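Putative N-acetylmuramoyl-L-alanine amidase,autolysin cwp6 (PDB 5J72) is a cell wall protein of Clostridium difficile that probably cleaves peptidoglycan as a zinc-dependent N-acetylmuramoyl-L-alanine amidase and carries three CWB2 cell wall-binding modules. Local coordinates at residues E348-A351 against N352-T356; G269-D272 against A273-I276. All coordinates share one frame; numbering follows the deposited sequence.

How the contacts relate
Both contacts are short stretches of helix, and the helices that carry them pack on each other although they belong to different CWB2 modules: contact 2 at the start of helix 270-283 of the second, contact 1 within helix 346-357 of the third. Their centres are about 11 Å apart. The join is partly polar, with ND2 of Asn350 lying 2.9 Å from OD1 of Asn275 in a probable hydrogen bond, and partly van der Waals packing, with CG1 of Val353 3.5 Å from the backbone O of Asn275. Neither contact is part of an annotated metal site. A bound sodium ion lies about 11 Å from the side chain of Ile354 in contact 1.

Contact 1 (E348-A351 against N352-T356); sequences ETNA and NVIKT
Glu348 and Asn352, one helical turn apart, cross at an angle, with carboxylate and amide planes turned 32° from each other. The glutamate's CG lies 3.7 Å from ND2 of Asn352, and a water joins the two ends, donating to OE2 of Glu348 and accepting from ND2. With CG anti to the backbone N (chi1 -165°) and the chain extended, the glutamate is long enough for OE1 to accept from Ala344 N as well. Asparagine suits position 352 because its amide works both ways: ND2 also donates to Ser342 O, while OD1 accepts from Lys355 NZ at 3.0 Å, the ammonium standing above the carbonyl plane. OG1 of Thr356 bonds Asn352 O at 2.7 Å from one face of that carbonyl plane, and the backbone N-H of Thr356 comes from the opposite face. On another side of the helix, CD1 of Ile354 rests 3.6 Å from OD1 of Asn350. That buried amide is satisfied by Ile393 N at OD1 and by Ile391 O and Asn275 at ND2. Helix 346-357 is thus wedged among its neighbours: Thr349 and Val353 face helix 270-283, Asn352, Val353 and Thr356 touch Val341 of strand 334-341, and Ile354 and Lys355 meet Asn406 of helix 404-409.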
loop_
_atom_site.group_PDB
_atom_site.type_symbol
_atom_site.label_atom_id
_atom_site.label_comp_id
_atom_site.label_asym_id
_atom_site.label_seq_id
_atom_site.Cartn_x
_atom_site.Cartn_y
_atom_site.Cartn_z
ATOM N N GLU A 348 -2.614 -3.651 7.890
ATOM C CA GLU A 348 -1.379 -3.441 8.651
ATOM C C GLU A 348 -0.219 -3.966 7.879
ATOM O O GLU A 348 0.859 -3.354 7.917
ATOM C CB GLU A 348 -1.395 -4.122 10.082
ATOM C CG GLU A 348 -0.220 -3.513 10.888
ATOM C CD GLU A 348 -0.223 -3.990 12.344
ATOM O OE1 GLU A 348 -0.799 -5.038 12.596
ATOM O OE2 GLU A 348 0.365 -3.300 13.186
ATOM N N THR A 349 -0.384 -5.077 7.159
ATOM C CA THR A 349 0.805 -5.565 6.416
ATOM C C THR A 349 1.167 -4.544 5.244
ATOM O O THR A 349 2.315 -4.269 5.000
ATOM C CB THR A 349 0.470 -6.914 5.796
ATOM O OG1 THR A 349 0.106 -7.833 6.872
ATOM C CG2 THR A 349 1.659 -7.461 5.029
ATOM N N ASN A 350 0.134 -4.018 4.600
ATOM C CA ASN A 350 0.371 -2.996 3.548
ATOM C C ASN A 350 1.141 -1.814 4.147
ATOM O O ASN A 350 2.157 -1.350 3.592
ATOM C CB ASN A 350 -0.966 -2.570 2.997
ATOM C CG ASN A 350 -0.808 -1.585 1.835
ATOM O OD1 ASN A 350 -1.156 -0.405 1.992
ATOM N ND2 ASN A 350 -0.266 -2.014 0.648
ATOM N N ALA A 351 0.704 -1.329 5.365
ATOM C CA ALA A 351 1.403 -0.175 5.980
ATOM C C ALA A 351 2.808 -0.554 6.380
ATOM O O ALA A 351 3.726 0.282 6.228
ATOM C CB ALA A 351 0.624 0.336 7.232
ATOM N N ASN A 352 3.046 -1.803 6.866
ATOM C CA ASN A 352 4.426 -2.132 7.275
ATOM C C ASN A 352 5.337 -2.299 6.052
ATOM O O ASN A 352 6.560 -2.018 6.138
ATOM C CB ASN A 352 4.468 -3.459 8.130
ATOM C CG ASN A 352 4.016 -3.156 9.569
ATOM O OD1 ASN A 352 4.201 -2.011 10.064
ATOM N ND2 ASN A 352 3.422 -4.094 10.279
ATOM N N VAL A 353 4.781 -2.800 4.943
ATOM C CA VAL A 353 5.634 -2.896 3.722
ATOM C C VAL A 353 6.004 -1.473 3.267
ATOM O O VAL A 353 7.132 -1.220 2.877
ATOM C CB VAL A 353 4.846 -3.611 2.595
ATOM C CG1 VAL A 353 5.457 -3.294 1.208
ATOM C CG2 VAL A 353 4.825 -5.127 2.872
ATOM N N ILE A 354 5.000 -0.566 3.238
ATOM C CA ILE A 354 5.315 0.812 2.829
ATOM C C ILE A 354 6.346 1.380 3.795
ATOM O O ILE A 354 7.342 1.958 3.368
ATOM C CB ILE A 354 3.992 1.621 2.782
ATOM C CG1 ILE A 354 3.255 1.198 1.528
ATOM C CG2 ILE A 354 4.206 3.172 2.667
ATOM C CD1 ILE A 354 1.743 1.606 1.471
ATOM N N LYS A 355 6.149 1.191 5.114
ATOM C CA LYS A 355 7.137 1.745 6.037
ATOM C C LYS A 355 8.517 1.157 5.852
ATOM O O LYS A 355 9.517 1.887 5.903
ATOM C CB LYS A 355 6.607 1.502 7.495
ATOM C CG LYS A 355 7.641 1.758 8.575
ATOM C CD LYS A 355 7.169 1.041 9.910
ATOM C CE LYS A 355 7.354 -0.460 9.782
ATOM N NZ LYS A 355 6.902 -1.202 10.997
ATOM N N THR A 356 8.606 -0.139 5.603
ATOM C CA THR A 356 9.914 -0.772 5.491
ATOM C C THR A 356 10.603 -0.614 4.156
ATOM O O THR A 356 11.815 -0.346 4.120
ATOM C CB THR A 356 9.680 -2.272 5.690
ATOM O OG1 THR A 356 9.122 -2.458 7.001
ATOM C CG2 THR A 356 10.971 -3.130 5.538
HETATM O O HOH W 1 3.066 -4.181 13.177
#

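Contact 2 (G269-D272 against A273-I276); sequences GEYD and ALNI
Tyr271 and Leu274 are brought together by different first torsions: the tyrosine's CG is anti to its carbonyl carbon (chi1 -86°), the leucine's is anti to its backbone N (chi1 -176°), and the two side chains run side by side in the same direction. Methyl CD1 of Leu274 comes obliquely to the ring, 3.8 Å from CE2 of Tyr271. A tyrosine suits this place because its ring offers apolar carbons to Leu274 and a pi surface to Arg346, with which it forms a cation-pi pair. Both side chains also touch Ile374 and Ile393.

Asp272 and Asn275 form a polar pair on another side of the helix. A water donates to OD1 of Asp272 at 2.8 Å and accepts from ND2 of Asn275 at 3.0 Å, linking two groups that do not touch directly. Asn275 can serve as acceptor and donor at once: its OD1 is held by ND2 of Asn350, and its own ND2 also gives to Arg346 O, which fixes the rotation of the buried amide. The small Ala273 lets the helix lie close to Ala264 and Ile171, which its side chain touches, and its CB is 3.5 Å from Glu270 O, while the longer Glu270 stretches away to a salt bridge with Arg241.

Gly269 occupies the N-cap, and its O accepts from Ala273 N at 2.9 Å, starting the i to i+4 bonding. Lacking a side chain, Gly269 leaves room for the carboxylate of Asp272 beside it. These residues open helix 270-283, which links parallel strands 260-265 and 287-290 in a beta-alpha-beta unit of the CWB2 module, with Asp272 and Ala273 lying against Ala264 of the first strand.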
loop_
_atom_site.group_PDB
_atom_site.type_symbol
_atom_site.label_atom_id
_atom_site.label_comp_id
_atom_site.label_asym_id
_atom_site.label_seq_id
_atom_site.Cartn_x
_atom_site.Cartn_y
_atom_site.Cartn_z
ATOM N N GLY A 269 -1.177 -16.611 1.707
ATOM C CA GLY A 269 -0.677 -15.244 1.774
ATOM C C GLY A 269 -0.845 -14.486 0.485
ATOM O O GLY A 269 0.085 -13.836 -0.002
ATOM N N GLU A 270 -2.041 -14.583 -0.085
ATOM C CA GLU A 270 -2.326 -13.883 -1.329
ATOM C C GLU A 270 -2.138 -12.368 -1.133
ATOM O O GLU A 270 -1.553 -11.709 -1.997
ATOM C CB GLU A 270 -3.765 -14.180 -1.776
ATOM C CG GLU A 270 -3.908 -15.608 -2.301
ATOM C CD GLU A 270 -5.364 -15.953 -2.742
ATOM O OE1 GLU A 270 -5.584 -17.108 -3.183
ATOM O OE2 GLU A 270 -6.257 -15.072 -2.673
ATOM N N TYR A 271 -2.668 -11.807 0.002
ATOM C CA TYR A 271 -2.506 -10.371 0.235
ATOM C C TYR A 271 -1.081 -10.067 0.645
ATOM O O TYR A 271 -0.639 -8.951 0.448
ATOM C CB TYR A 271 -3.490 -9.856 1.289
ATOM C CG TYR A 271 -4.796 -9.518 0.612
ATOM C CD1 TYR A 271 -5.816 -10.464 0.508
ATOM C CD2 TYR A 271 -5.009 -8.264 0.059
ATOM C CE1 TYR A 271 -7.013 -10.162 -0.116
ATOM C CE2 TYR A 271 -6.209 -7.957 -0.588
ATOM C CZ TYR A 271 -7.208 -8.908 -0.664
ATOM O OH TYR A 271 -8.404 -8.629 -1.282
ATOM N N ASP A 272 -0.337 -11.019 1.184
ATOM C CA ASP A 272 1.079 -10.757 1.467
ATOM C C ASP A 272 1.805 -10.560 0.110
ATOM O O ASP A 272 2.626 -9.639 -0.072
ATOM C CB ASP A 272 1.678 -11.974 2.204
ATOM C CG ASP A 272 1.122 -12.080 3.607
ATOM O OD1 ASP A 272 0.987 -11.021 4.282
ATOM O OD2 ASP A 272 0.789 -13.212 4.039
ATOM N N ALA A 273 1.512 -11.469 -0.858
ATOM C CA ALA A 273 2.138 -11.396 -2.193
ATOM C C ALA A 273 1.718 -10.025 -2.859
ATOM O O ALA A 273 2.548 -9.283 -3.389
ATOM C CB ALA A 273 1.679 -12.590 -3.041
ATOM N N LEU A 274 0.453 -9.713 -2.821
ATOM C CA LEU A 274 -0.024 -8.457 -3.393
ATOM C C LEU A 274 0.637 -7.262 -2.734
ATOM O O LEU A 274 1.095 -6.345 -3.422
ATOM C CB LEU A 274 -1.580 -8.376 -3.053
ATOM C CG LEU A 274 -2.352 -7.173 -3.626
ATOM C CD1 LEU A 274 -3.848 -7.457 -3.575
ATOM C CD2 LEU A 274 -2.133 -5.913 -2.863
ATOM N N ASN A 275 0.718 -7.269 -1.384
ATOM C CA ASN A 275 1.331 -6.128 -0.699
ATOM C C ASN A 275 2.811 -5.889 -1.070
ATOM O O ASN A 275 3.223 -4.761 -1.011
ATOM C CB ASN A 275 1.246 -6.347 0.874
ATOM C CG ASN A 275 -0.128 -5.863 1.371
ATOM O OD1 ASN A 275 -0.656 -4.883 0.814
ATOM N ND2 ASN A 275 -0.795 -6.528 2.348
ATOM N N ILE A 276 3.620 -6.955 -1.427
ATOM C CA ILE A 276 5.035 -6.708 -1.749
ATOM C C ILE A 276 5.260 -6.566 -3.295
ATOM O O ILE A 276 6.373 -6.331 -3.746
ATOM C CB ILE A 276 5.862 -7.890 -1.160
ATOM C CG1 ILE A 276 7.358 -7.521 -1.126
ATOM C CG2 ILE A 276 5.626 -9.186 -2.020
ATOM C CD1 ILE A 276 7.695 -6.239 -0.244
HETATM O O HOH W 2 -1.015 -9.111 3.836
#